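Local coordinates for protein aminotransferase (Paracoccus denitrificans, PDB 4GRX) that probably transfers amino groups between amine or omega-amino acid substrates and keto or aldehyde acceptors, using covalently bound pyridoxal phosphate, at residues S116-G121 with F288-I293; D134-M139 with G307-G312; F142-E147 with A316-A321. All coordinates share one frame; numbering follows the deposited sequence.

Contact 1. Residues S116-G121 with F288-I293; sequences SPFDNG and FMPDAI. With NA (sodium ion), chain E.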
ATOM      1  N   SER A 116     -12.670   3.159 -19.121  1.00 40.92           N
ATOM      2  CA  SER A 116     -11.485   3.953 -19.377  1.00 40.49           C
ATOM      3  C   SER A 116     -11.649   4.558 -20.756  1.00 42.11           C
ATOM      4  O   SER A 116     -12.424   4.041 -21.554  1.00 44.02           O
ATOM      5  CB  SER A 116     -10.223   3.079 -19.312  1.00 40.36           C
ATOM      6  OG  SER A 116      -9.784   2.671 -20.601  1.00 41.77           O
ATOM      7  N   PRO A 117     -10.934   5.653 -21.043  1.00 42.08           N
ATOM      8  CA  PRO A 117     -10.954   6.214 -22.396  1.00 43.92           C
ATOM      9  C   PRO A 117     -10.232   5.367 -23.455  1.00 45.53           C
ATOM     10  O   PRO A 117     -10.394   5.625 -24.644  1.00 47.52           O
ATOM     11  CB  PRO A 117     -10.246   7.564 -22.228  1.00 43.35           C
ATOM     12  CG  PRO A 117      -9.420   7.421 -20.978  1.00 41.51           C
ATOM     13  CD  PRO A 117     -10.217   6.524 -20.091  1.00 40.47           C
ATOM     14  N   PHE A 118      -9.455   4.371 -23.038  1.00 45.41           N
ATOM     15  CA  PHE A 118      -8.665   3.561 -23.983  1.00 47.49           C
ATOM     16  C   PHE A 118      -9.513   2.503 -24.697  1.00 50.07           C
ATOM     17  O   PHE A 118     -10.461   1.966 -24.100  1.00 49.58           O
ATOM     18  CB  PHE A 118      -7.505   2.863 -23.257  1.00 46.16           C
ATOM     19  CG  PHE A 118      -6.711   3.761 -22.334  1.00 43.87           C
ATOM     20  CD1 PHE A 118      -6.127   4.938 -22.804  1.00 43.77           C
ATOM     21  CD2 PHE A 118      -6.524   3.408 -21.004  1.00 41.91           C
ATOM     22  CE1 PHE A 118      -5.395   5.752 -21.967  1.00 42.21           C
ATOM     23  CE2 PHE A 118      -5.787   4.219 -20.157  1.00 40.57           C
ATOM     24  CZ  PHE A 118      -5.219   5.394 -20.640  1.00 40.76           C
ATOM     25  N   ASP A 119      -9.177   2.181 -25.948  1.00 44.41           N
ATOM     26  CA  ASP A 119      -9.909   1.108 -26.660  1.00 47.99           C
ATOM     27  C   ASP A 119      -9.650  -0.301 -26.130  1.00 47.82           C
ATOM     28  O   ASP A 119     -10.551  -1.133 -26.107  1.00 49.37           O
ATOM     29  CB  ASP A 119      -9.680   1.154 -28.178  1.00 50.54           C
ATOM     30  CG  ASP A 119     -10.620   2.121 -28.877  1.00 52.33           C
ATOM     31  OD1 ASP A 119     -11.228   2.972 -28.181  1.00 52.09           O
ATOM     32  OD2 ASP A 119     -10.755   2.033 -30.118  1.00 54.59           O
ATOM     33  N   ASN A 120      -8.411  -0.558 -25.729  1.00 46.24           N
ATOM     34  CA  ASN A 120      -8.041  -1.791 -25.044  1.00 46.36           C
ATOM     35  C   ASN A 120      -6.890  -1.462 -24.102  1.00 43.90           C
ATOM     36  O   ASN A 120      -6.362  -0.346 -24.141  1.00 42.48           O
ATOM     37  CB  ASN A 120      -7.636  -2.878 -26.043  1.00 48.33           C
ATOM     38  CG  ASN A 120      -6.440  -2.477 -26.875  1.00 48.56           C
ATOM     39  OD1 ASN A 120      -5.306  -2.497 -26.399  1.00 48.01           O
ATOM     40  ND2 ASN A 120      -6.686  -2.094 -28.119  1.00 49.88           N
ATOM     41  N   GLY A 121      -6.504  -2.414 -23.260  1.00 42.96           N
ATOM     42  CA  GLY A 121      -5.427  -2.167 -22.325  0.88 40.90           C
ATOM     43  C   GLY A 121      -5.218  -3.256 -21.304  1.00 40.93           C
ATOM     44  O   GLY A 121      -5.758  -4.340 -21.427  1.00 42.42           O
ATOM     45  N   PHE A 288      -7.715  15.483 -23.017  1.00 35.78           N
ATOM     46  CA  PHE A 288      -6.427  14.929 -23.465  1.00 34.50           C
ATOM     47  C   PHE A 288      -6.425  13.413 -23.310  1.00 33.57           C
ATOM     48  O   PHE A 288      -7.173  12.885 -22.493  1.00 32.57           O
ATOM     49  CB  PHE A 288      -5.223  15.568 -22.738  1.00 32.89           C
ATOM     50  CG  PHE A 288      -5.116  15.209 -21.280  1.00 31.05           C
ATOM     51  CD1 PHE A 288      -5.669  16.028 -20.307  1.00 30.60           C
ATOM     52  CD2 PHE A 288      -4.456  14.050 -20.878  1.00 29.80           C
ATOM     53  CE1 PHE A 288      -5.564  15.704 -18.966  1.00 29.22           C
ATOM     54  CE2 PHE A 288      -4.356  13.718 -19.544  1.00 28.42           C
ATOM     55  CZ  PHE A 288      -4.906  14.551 -18.585  1.00 28.23           C
ATOM     56  N   MET A 289      -5.588  12.736 -24.106  1.00 33.91           N
ATOM     57  CA  MET A 289      -5.400  11.280 -24.041  1.00 33.72           C
ATOM     58  C   MET A 289      -4.077  10.910 -23.344  1.00 31.96           C
ATOM     59  O   MET A 289      -3.002  11.203 -23.863  1.00 31.81           O
ATOM     60  CB  MET A 289      -5.448  10.662 -25.447  1.00 35.82           C
ATOM     61  CG  MET A 289      -5.487   9.132 -25.458  1.00 36.74           C
ATOM     62  SD  MET A 289      -6.946   8.415 -24.641  1.00 38.30           S
ATOM     63  CE  MET A 289      -8.211   8.596 -25.900  1.00 39.30           C
ATOM     64  N   PRO A 290      -4.154  10.275 -22.156  1.00 30.55           N
ATOM     65  CA  PRO A 290      -2.929   9.871 -21.477  1.00 28.96           C
ATOM     66  C   PRO A 290      -2.479   8.533 -22.009  1.00 28.92           C
ATOM     67  O   PRO A 290      -3.240   7.872 -22.707  1.00 30.08           O
ATOM     68  CB  PRO A 290      -3.368   9.736 -20.021  1.00 27.93           C
ATOM     69  CG  PRO A 290      -4.787   9.294 -20.123  1.00 28.82           C
ATOM     70  CD  PRO A 290      -5.353   9.969 -21.350  1.00 30.24           C
ATOM     71  N   ASP A 291      -1.246   8.161 -21.697  1.00 27.84           N
ATOM     72  CA  ASP A 291      -0.720   6.869 -22.040  1.00 27.93           C
ATOM     73  C   ASP A 291      -1.106   5.839 -20.977  1.00 27.16           C
ATOM     74  O   ASP A 291      -1.102   4.644 -21.242  1.00 27.61           O
ATOM     75  CB  ASP A 291       0.791   6.953 -22.179  1.00 27.92           C
ATOM     76  CG  ASP A 291       1.225   7.932 -23.250  1.00 29.09           C
ATOM     77  OD1 ASP A 291       0.742   7.790 -24.396  1.00 30.70           O
ATOM     78  OD2 ASP A 291       2.070   8.828 -22.961  1.00 28.46           O
ATOM     79  N   ALA A 292      -1.429   6.303 -19.776  1.00 26.12           N
ATOM     80  CA  ALA A 292      -1.902   5.429 -18.697  1.00 26.00           C
ATOM     81  C   ALA A 292      -2.706   6.209 -17.653  1.00 25.49           C
ATOM     82  O   ALA A 292      -2.680   7.444 -17.637  1.00 25.26           O
ATOM     83  CB  ALA A 292      -0.742   4.702 -18.038  1.00 25.41           C
ATOM     84  N   ILE A 293      -3.418   5.485 -16.793  1.00 25.42           N
ATOM     85  CA  ILE A 293      -4.242   6.099 -15.760  1.00 25.28           C
ATOM     86  C   ILE A 293      -4.013   5.443 -14.399  1.00 25.09           C
ATOM     87  O   ILE A 293      -3.956   4.217 -14.291  1.00 25.47           O
ATOM     88  CB  ILE A 293      -5.734   6.050 -16.156  1.00 26.01           C
ATOM     89  CG1 ILE A 293      -6.018   7.161 -17.162  1.00 26.55           C
ATOM     90  CG2 ILE A 293      -6.655   6.175 -14.944  1.00 25.65           C
ATOM     91  CD1 ILE A 293      -7.391   7.102 -17.795  1.00 27.58           C
TER
HETATM   92 NA    NA E 501     -12.394   1.957 -22.943  1.00 28.17          NA
HETATM   93  O   HOH W   1     -13.761   3.447 -23.885  1.00 36.59           O
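Pro117 and Met289 bring the two backbones nearest, their CA atoms 7.7 Å apart, a separation that leaves the contact to side chains. Residues 116-121 form the loop that leaves helix 103-115, whereas 288-293 run as an irregular strip that becomes strand 292-295 at Ala292. The loop is bent by an ST turn in which Phe118 N donates to Ser116 OG at 3.0 Å. Around the same bend, the carbonyl oxygens of Ser116 and Phe118 coordinate one sodium ion, with Phe118 O at 2.2 Å from the metal. Val113 O, Glu114 O and a water complete the site, so the end of the helix and the turn after it wrap around the cation. The loop lies in the large, PLP-binding domain of this class III aminotransferase and leads into edge strand 122-126 of the seven-stranded sheet; here it packs against the entry to an inner strand.

Phe118 makes the larger part of the loop's share of the packing. With CG anti to its own carbonyl carbon (chi1 -47°), the ring reaches across to the strip and presents an edge to Pro290 O, which lies near the ring plane, 3.1 Å from Phe118 CE1. Met289 makes a Met-aromatic contact from an oblique direction, its SD 4.0 Å from Phe118 CD1; bends at chi2 and chi3 bring SD to the ring and CE to Pro117 O. At the far end of the ring, Phe118 CZ lies 3.8 Å from Ala292 CA and also meets Pro290 CG. Pro117 and Ile293 reach toward each other tip to tip, Pro117 CD standing 3.7 Å from Ile293 CD1. Ile293 CD1 also meets Phe118 CZ at 4.0 Å, while Trp281 touches both Pro117 and Ile293.

Contact 2. Residues D134-M139 with G307-G312; sequences DTMVKM and GAVILG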
ATOM      1  N   ASP A 134       3.980   4.496  -7.233  1.00 19.84           N
ATOM      2  CA  ASP A 134       5.210   3.774  -7.017  1.00 19.50           C
ATOM      3  C   ASP A 134       5.418   2.619  -8.041  1.00 19.93           C
ATOM      4  O   ASP A 134       6.485   2.527  -8.684  1.00 19.35           O
ATOM      5  CB  ASP A 134       5.236   3.251  -5.590  1.00 19.78           C
ATOM      6  CG  ASP A 134       6.631   2.949  -5.127  1.00 20.25           C
ATOM      7  OD1 ASP A 134       7.279   2.069  -5.743  1.00 21.20           O
ATOM      8  OD2 ASP A 134       7.103   3.604  -4.169  1.00 19.89           O
ATOM      9  N   THR A 135       4.400   1.762  -8.183  1.00 20.21           N
ATOM     10  CA  THR A 135       4.376   0.704  -9.188  1.00 20.82           C
ATOM     11  C   THR A 135       4.595   1.269 -10.597  1.00 20.83           C
ATOM     12  O   THR A 135       5.371   0.692 -11.377  1.00 20.81           O
ATOM     13  CB  THR A 135       3.046  -0.083  -9.142  1.00 22.06           C
ATOM     14  OG1 THR A 135       2.998  -0.896  -7.958  1.00 22.52           O
ATOM     15  CG2 THR A 135       2.870  -0.985 -10.374  1.00 22.92           C
ATOM     16  N   MET A 136       3.924   2.392 -10.908  1.00 20.43           N
ATOM     17  CA  MET A 136       4.001   3.001 -12.242  1.00 20.64           C
ATOM     18  C   MET A 136       5.417   3.427 -12.600  1.00 20.32           C
ATOM     19  O   MET A 136       5.856   3.251 -13.736  1.00 20.51           O
ATOM     20  CB  MET A 136       3.061   4.195 -12.395  1.00 20.45           C
ATOM     21  CG  MET A 136       2.970   4.713 -13.830  1.00 20.97           C
ATOM     22  SD  MET A 136       2.207   3.487 -14.929  1.00 22.96           S
ATOM     23  CE  MET A 136       3.466   3.314 -16.204  1.00 22.98           C
ATOM     24  N   VAL A 137       6.118   3.998 -11.625  1.00 19.77           N
ATOM     25  CA  VAL A 137       7.491   4.403 -11.834  1.00 19.63           C
ATOM     26  C   VAL A 137       8.345   3.164 -12.127  1.00 20.29           C
ATOM     27  O   VAL A 137       9.099   3.158 -13.091  1.00 20.49           O
ATOM     28  CB  VAL A 137       8.036   5.201 -10.635  1.00 18.90           C
ATOM     29  CG1 VAL A 137       9.485   5.586 -10.864  1.00 18.43           C
ATOM     30  CG2 VAL A 137       7.210   6.455 -10.434  1.00 18.87           C
ATOM     31  N   LYS A 138       8.199   2.117 -11.316  1.00 20.83           N
ATOM     32  CA  LYS A 138       8.969   0.880 -11.507  1.00 21.66           C
ATOM     33  C   LYS A 138       8.698   0.272 -12.890  1.00 22.68           C
ATOM     34  O   LYS A 138       9.619  -0.215 -13.560  1.00 22.76           O
ATOM     35  CB  LYS A 138       8.654  -0.141 -10.416  1.00 21.89           C
ATOM     36  CG  LYS A 138       9.275   0.121  -9.057  1.00 21.19           C
ATOM     37  CD  LYS A 138       8.862  -0.973  -8.075  1.00 21.97           C
ATOM     38  CE  LYS A 138       9.560  -2.303  -8.370  1.00 22.76           C
ATOM     39  NZ  LYS A 138       9.062  -3.437  -7.542  1.00 23.46           N
ATOM     40  N   MET A 139       7.436   0.320 -13.307  1.00 23.55           N
ATOM     41  CA  MET A 139       7.031  -0.133 -14.628  1.00 25.10           C
ATOM     42  C   MET A 139       7.784   0.663 -15.699  1.00 24.24           C
ATOM     43  O   MET A 139       8.337   0.084 -16.631  1.00 25.26           O
ATOM     44  CB  MET A 139       5.534   0.055 -14.795  1.00 27.37           C
ATOM     45  CG  MET A 139       4.778  -1.189 -15.214  1.00 30.92           C
ATOM     46  SD  MET A 139       3.039  -0.982 -14.743  1.00 34.37           S
ATOM     47  CE  MET A 139       2.556  -2.663 -14.359  1.00 35.27           C
ATOM     48  N   GLY A 307      -6.222   0.046  -5.414  1.00 31.47           N
ATOM     49  CA  GLY A 307      -5.576   0.876  -6.425  1.00 29.52           C
ATOM     50  C   GLY A 307      -5.487   0.150  -7.756  1.00 29.03           C
ATOM     51  O   GLY A 307      -5.438  -1.081  -7.811  1.00 29.23           O
ATOM     52  N   ALA A 308      -5.467   0.920  -8.836  1.00 28.65           N
ATOM     53  CA  ALA A 308      -5.339   0.351 -10.174  1.00 29.10           C
ATOM     54  C   ALA A 308      -4.498   1.213 -11.094  1.00 28.70           C
ATOM     55  O   ALA A 308      -4.685   2.435 -11.194  1.00 28.54           O
ATOM     56  CB  ALA A 308      -6.699   0.104 -10.794  1.00 29.17           C
ATOM     57  N   VAL A 309      -3.573   0.547 -11.768  1.00 28.76           N
ATOM     58  CA  VAL A 309      -2.825   1.120 -12.868  1.00 28.18           C
ATOM     59  C   VAL A 309      -3.487   0.565 -14.130  1.00 29.14           C
ATOM     60  O   VAL A 309      -3.524  -0.669 -14.310  1.00 29.84           O
ATOM     61  CB  VAL A 309      -1.348   0.682 -12.778  1.00 27.99           C
ATOM     62  CG1 VAL A 309      -0.575   1.019 -14.049  1.00 28.15           C
ATOM     63  CG2 VAL A 309      -0.695   1.313 -11.562  1.00 26.95           C
ATOM     64  N   ILE A 310      -4.041   1.462 -14.964  1.00 28.82           N
ATOM     65  CA  ILE A 310      -4.613   1.094 -16.271  1.00 29.80           C
ATOM     66  C   ILE A 310      -3.751   1.563 -17.456  1.00 29.73           C
ATOM     67  O   ILE A 310      -3.781   2.737 -17.837  1.00 29.62           O
ATOM     68  CB  ILE A 310      -6.030   1.668 -16.477  1.00 30.42           C
ATOM     69  CG1 ILE A 310      -6.916   1.428 -15.253  1.00 30.41           C
ATOM     70  CG2 ILE A 310      -6.665   1.060 -17.728  1.00 31.51           C
ATOM     71  CD1 ILE A 310      -8.246   2.157 -15.320  1.00 30.50           C
ATOM     72  N   LEU A 311      -2.997   0.648 -18.050  1.00 29.89           N
ATOM     73  CA  LEU A 311      -2.164   0.996 -19.203  1.00 29.93           C
ATOM     74  C   LEU A 311      -2.983   1.095 -20.495  1.00 30.93           C
ATOM     75  O   LEU A 311      -3.721   0.161 -20.832  1.00 32.30           O
ATOM     76  CB  LEU A 311      -1.050  -0.037 -19.382  1.00 30.25           C
ATOM     77  CG  LEU A 311      -0.104  -0.294 -18.207  1.00 29.41           C
ATOM     78  CD1 LEU A 311       0.698  -1.567 -18.438  1.00 30.19           C
ATOM     79  CD2 LEU A 311       0.818   0.893 -17.969  1.00 28.34           C
ATOM     80  N   GLY A 312      -2.854   2.218 -21.207  1.00 30.36           N
ATOM     81  CA  GLY A 312      -3.421   2.370 -22.557  1.00 31.73           C
ATOM     82  C   GLY A 312      -2.758   1.401 -23.537  1.00 32.99           C
ATOM     83  O   GLY A 312      -1.735   0.787 -23.201  1.00 32.99           O
TER
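Met136 and Val309 meet where helix 129-146 lies over strand 307-311, the short segment axes 9.5 Å apart and inclined at 34°. Every touch across the contact is apolar and made by side chains. The sulfur of Met136 comes obliquely to Val309, its SD 3.8 Å from Val309 CG1, and the chain then bends so that Met136 CE reaches Leu311 CD2 at 4.0 Å. Met139, three residues on and on the same side of the helix, runs past Val309 in the opposite direction; Met139 SD is 4.2 Å from Val309 CG1. The two sulfurs thus share one valine methyl: CG1 stands anti to the backbone N of Val309 (chi1 169°), which sets it where both sulfurs touch it.

Polar bonds lie at the flank of this apolar core: Thr135 OG1 pairs with His331 NE2 and with Glu131 O, and its CG2 makes a looser contact with Val309 CG2. Leu28 of the second subunit packs on both Met139 and Leu311, extending the core across the dimer interface. Within the sheet, strand 307-311 lies between strands 122-126 and 292-295, and helix 129-146 rests on all three through Phe124, Val309 and Ile294.

Contact 3. Residues F142-E147 with A316-A321; sequences FLHAAE and AKRVEA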
ATOM      1  N   PHE A 142      11.611  -0.466 -15.548  1.00 21.40           N
ATOM      2  CA  PHE A 142      11.603  -1.781 -16.204  1.00 22.59           C
ATOM      3  C   PHE A 142      11.519  -1.629 -17.726  1.00 23.74           C
ATOM      4  O   PHE A 142      12.339  -2.180 -18.459  1.00 24.94           O
ATOM      5  CB  PHE A 142      10.412  -2.591 -15.655  1.00 22.88           C
ATOM      6  CG  PHE A 142      10.185  -3.916 -16.331  1.00 24.39           C
ATOM      7  CD1 PHE A 142       9.054  -4.115 -17.129  1.00 25.26           C
ATOM      8  CD2 PHE A 142      11.067  -4.979 -16.144  1.00 24.89           C
ATOM      9  CE1 PHE A 142       8.822  -5.327 -17.746  1.00 26.64           C
ATOM     10  CE2 PHE A 142      10.845  -6.193 -16.769  1.00 26.35           C
ATOM     11  CZ  PHE A 142       9.726  -6.368 -17.571  1.00 27.33           C
ATOM     12  N   LEU A 143      10.542  -0.849 -18.190  1.00 23.73           N
ATOM     13  CA  LEU A 143      10.256  -0.734 -19.604  1.00 24.64           C
ATOM     14  C   LEU A 143      11.399  -0.096 -20.420  1.00 25.01           C
ATOM     15  O   LEU A 143      11.876  -0.694 -21.385  1.00 26.26           O
ATOM     16  CB  LEU A 143       8.922  -0.017 -19.822  1.00 24.50           C
ATOM     17  CG  LEU A 143       8.475   0.108 -21.282  1.00 25.62           C
ATOM     18  CD1 LEU A 143       8.314  -1.255 -21.942  1.00 26.92           C
ATOM     19  CD2 LEU A 143       7.199   0.914 -21.378  1.00 25.27           C
ATOM     20  N   HIS A 144      11.847   1.097 -20.042  1.00 24.15           N
ATOM     21  CA  HIS A 144      12.936   1.760 -20.776  1.00 24.55           C
ATOM     22  C   HIS A 144      14.237   0.995 -20.721  1.00 25.37           C
ATOM     23  O   HIS A 144      14.968   0.920 -21.727  1.00 26.54           O
ATOM     24  CB  HIS A 144      13.110   3.213 -20.326  1.00 23.47           C
ATOM     25  CG  HIS A 144      11.828   4.013 -20.354  1.00 23.20           C
ATOM     26  ND1 HIS A 144      11.089   4.169 -21.480  1.00 23.92           N
ATOM     27  CD2 HIS A 144      11.152   4.693 -19.345  1.00 22.28           C
ATOM     28  CE1 HIS A 144      10.010   4.918 -21.210  1.00 23.39           C
ATOM     29  NE2 HIS A 144      10.039   5.231 -19.897  1.00 22.55           N
ATOM     30  N   ALA A 145      14.535   0.382 -19.572  1.00 24.92           N
ATOM     31  CA  ALA A 145      15.735  -0.471 -19.477  1.00 25.81           C
ATOM     32  C   ALA A 145      15.661  -1.639 -20.475  1.00 27.76           C
ATOM     33  O   ALA A 145      16.616  -1.908 -21.191  1.00 28.82           O
ATOM     34  CB  ALA A 145      15.956  -0.975 -18.058  1.00 24.46           C
ATOM     35  N   ALA A 146      14.514  -2.310 -20.532  1.00 28.59           N
ATOM     36  CA  ALA A 146      14.349  -3.445 -21.431  1.00 30.42           C
ATOM     37  C   ALA A 146      14.324  -3.002 -22.887  1.00 31.47           C
ATOM     38  O   ALA A 146      14.554  -3.802 -23.787  1.00 32.95           O
ATOM     39  CB  ALA A 146      13.083  -4.216 -21.082  1.00 30.65           C
ATOM     40  N   GLU A 147      14.049  -1.726 -23.118  1.00 31.02           N
ATOM     41  CA  GLU A 147      14.003  -1.213 -24.479  1.00 32.28           C
ATOM     42  C   GLU A 147      15.314  -0.509 -24.852  1.00 32.45           C
ATOM     43  O   GLU A 147      15.385   0.182 -25.862  1.00 32.82           O
ATOM     44  CB  GLU A 147      12.765  -0.319 -24.685  1.00 32.01           C
ATOM     45  CG  GLU A 147      11.468  -1.122 -24.776  1.00 32.78           C
ATOM     46  CD  GLU A 147      10.251  -0.303 -25.189  1.00 33.27           C
ATOM     47  OE1 GLU A 147      10.206   0.909 -24.874  1.00 31.99           O
ATOM     48  OE2 GLU A 147       9.324  -0.882 -25.829  1.00 34.79           O
ATOM     49  N   ALA A 316       0.551  -0.970 -22.882  1.00 39.60           N
ATOM     50  CA  ALA A 316       0.140  -2.364 -22.712  1.00 41.54           C
ATOM     51  C   ALA A 316       0.946  -3.285 -23.619  1.00 44.35           C
ATOM     52  O   ALA A 316       1.532  -4.243 -23.141  1.00 45.64           O
ATOM     53  CB  ALA A 316      -1.350  -2.530 -22.960  1.00 42.00           C
ATOM     54  N   LYS A 317       0.999  -2.988 -24.919  1.00 45.61           N
ATOM     55  CA  LYS A 317       1.812  -3.780 -25.841  1.00 48.43           C
ATOM     56  C   LYS A 317       3.248  -3.865 -25.330  1.00 48.01           C
ATOM     57  O   LYS A 317       3.776  -4.956 -25.100  1.00 49.94           O
ATOM     58  CB  LYS A 317       1.829  -3.181 -27.256  1.00 49.85           C
ATOM     59  CG  LYS A 317       0.522  -3.224 -28.035  1.00 51.57           C
ATOM     60  CD  LYS A 317       0.801  -3.276 -29.538  1.00 54.28           C
ATOM     61  CE  LYS A 317      -0.099  -2.324 -30.322  1.00 54.23           C
ATOM     62  NZ  LYS A 317       0.247  -0.891 -30.064  1.00 51.54           N
ATOM     63  N   ARG A 318       3.859  -2.696 -25.148  1.00 45.65           N
ATOM     64  CA  ARG A 318       5.278  -2.591 -24.823  1.00 45.36           C
ATOM     65  C   ARG A 318       5.678  -3.285 -23.510  1.00 45.43           C
ATOM     66  O   ARG A 318       6.682  -4.020 -23.481  1.00 47.14           O
ATOM     67  CB  ARG A 318       5.734  -1.129 -24.872  1.00 42.73           C
ATOM     68  CG  ARG A 318       5.974  -0.634 -26.291  1.00 43.33           C
ATOM     69  CD  ARG A 318       5.961   0.880 -26.372  1.00 40.98           C
ATOM     70  NE  ARG A 318       7.123   1.490 -25.725  1.00 39.54           N
ATOM     71  CZ  ARG A 318       7.147   2.732 -25.253  1.00 37.14           C
ATOM     72  NH1 ARG A 318       6.070   3.505 -25.351  1.00 35.72           N
ATOM     73  NH2 ARG A 318       8.245   3.198 -24.672  1.00 36.30           N
ATOM     74  N   VAL A 319       4.884  -3.077 -22.456  1.00 43.78           N
ATOM     75  CA  VAL A 319       5.106  -3.735 -21.161  1.00 44.23           C
ATOM     76  C   VAL A 319       4.976  -5.249 -21.310  1.00 47.72           C
ATOM     77  O   VAL A 319       5.860  -5.996 -20.883  1.00 49.21           O
ATOM     78  CB  VAL A 319       4.143  -3.224 -20.060  1.00 41.75           C
ATOM     79  CG1 VAL A 319       4.229  -4.086 -18.812  1.00 42.15           C
ATOM     80  CG2 VAL A 319       4.443  -1.775 -19.723  1.00 38.91           C
ATOM     81  N   GLU A 320       3.884  -5.686 -21.935  1.00 49.50           N
ATOM     82  CA  GLU A 320       3.633  -7.104 -22.194  1.00 53.09           C
ATOM     83  C   GLU A 320       4.807  -7.775 -22.897  1.00 55.90           C
ATOM     84  O   GLU A 320       5.295  -8.804 -22.422  1.00 58.34           O
ATOM     85  CB  GLU A 320       2.355  -7.281 -23.007  1.00 54.38           C
ATOM     86  CG  GLU A 320       2.158  -8.682 -23.552  1.00 58.74           C
ATOM     87  CD  GLU A 320       1.422  -8.684 -24.878  1.00 60.67           C
ATOM     88  OE1 GLU A 320       0.204  -8.375 -24.881  1.00 60.24           O
ATOM     89  OE2 GLU A 320       2.064  -8.995 -25.912  1.00 62.77           O
ATOM     90  N   ALA A 321       5.256  -7.203 -24.016  1.00 56.00           N
ATOM     91  CA  ALA A 321       6.412  -7.729 -24.747  1.00 58.47           C
ATOM     92  C   ALA A 321       7.655  -7.786 -23.861  1.00 58.66           C
ATOM     93  O   ALA A 321       8.355  -8.804 -23.825  1.00 61.37           O
ATOM     94  CB  ALA A 321       6.690  -6.900 -25.989  1.00 57.98           C
TER
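Glu147 and Arg318 meet in a side-on salt bridge joining the residue just after helix 129-146 to helix 313-324. The guanidinium offers NE and NH2 to the carboxylate, and the two flat groups are only 9° from coplanar. Glu147 OE1 receives Arg318 NH2 at 3.0 Å and, less closely, Arg318 NE at 3.3 Å. Arg318 NE also donates to Glu147 OE2 at 3.2 Å; the oxygens use their syn lone pairs and lie practically in the guanidinium plane. Two nitrogens on two oxygens fix the rotation of both groups. The bend at chi3 of Arg318 (70°) brings NE to the carboxylate, and NH1 has a second acidic partner in Asp314, a neighbouring charge that would probably help hold the arginine in place. Replacing Arg318 by an alanine would probably leave Glu147 without its cationic mate and open a gap beside Leu143 CD2. His144 CE1 comes obliquely to within 4.2 Å of Arg318 NH2, while His144 NE2 is hydrogen-bonded to Ala230 O.

The apolar part begins on one face of the guanidinium of Arg318, with Leu143 CD2 4.0 Å from its plane and offset toward the rim. Leu143 CD1 lies 3.6 Å from Arg318 O, against the backbone of the second helix. Leu143 CD2 also meets Val319 CG2 at 4.2 Å, the two side chains crossing at about a right angle. Phe142 directs its ring edge at Val319 O, farther off, and packs on Ala322 and Val323 of helix 313-324 and on Val180 of the second subunit.

The segment axes cross at 70°, a steep helix-helix packing in the large domain of this class III aminotransferase, with a leucine-valine centre and a salt bridge at its solvent-exposed side.

The three contacts follow one run of chain, from the approach to strand 292-295 through strand 307-311 into helix 313-324, as it meets the earlier run from the sodium loop to helix 129-146. Contacts 1 and 2 have centres about 12 Å apart and join through neighbouring strands, where Ile293 O and Ile310 N are 2.8 Å apart, a probable hydrogen bond. Contacts 2 and 3, with centres about 13 Å apart, share helix 129-146, and Leu311 CD1 packs 4.0 Å from Val319 CG2. Contacts 1 and 3 barely meet, through Gly121 and Ala316. None of the contact segments includes a residue of the delta-amino valeric acid pocket; Lys297, carrying the cofactor, follows strand 292-295.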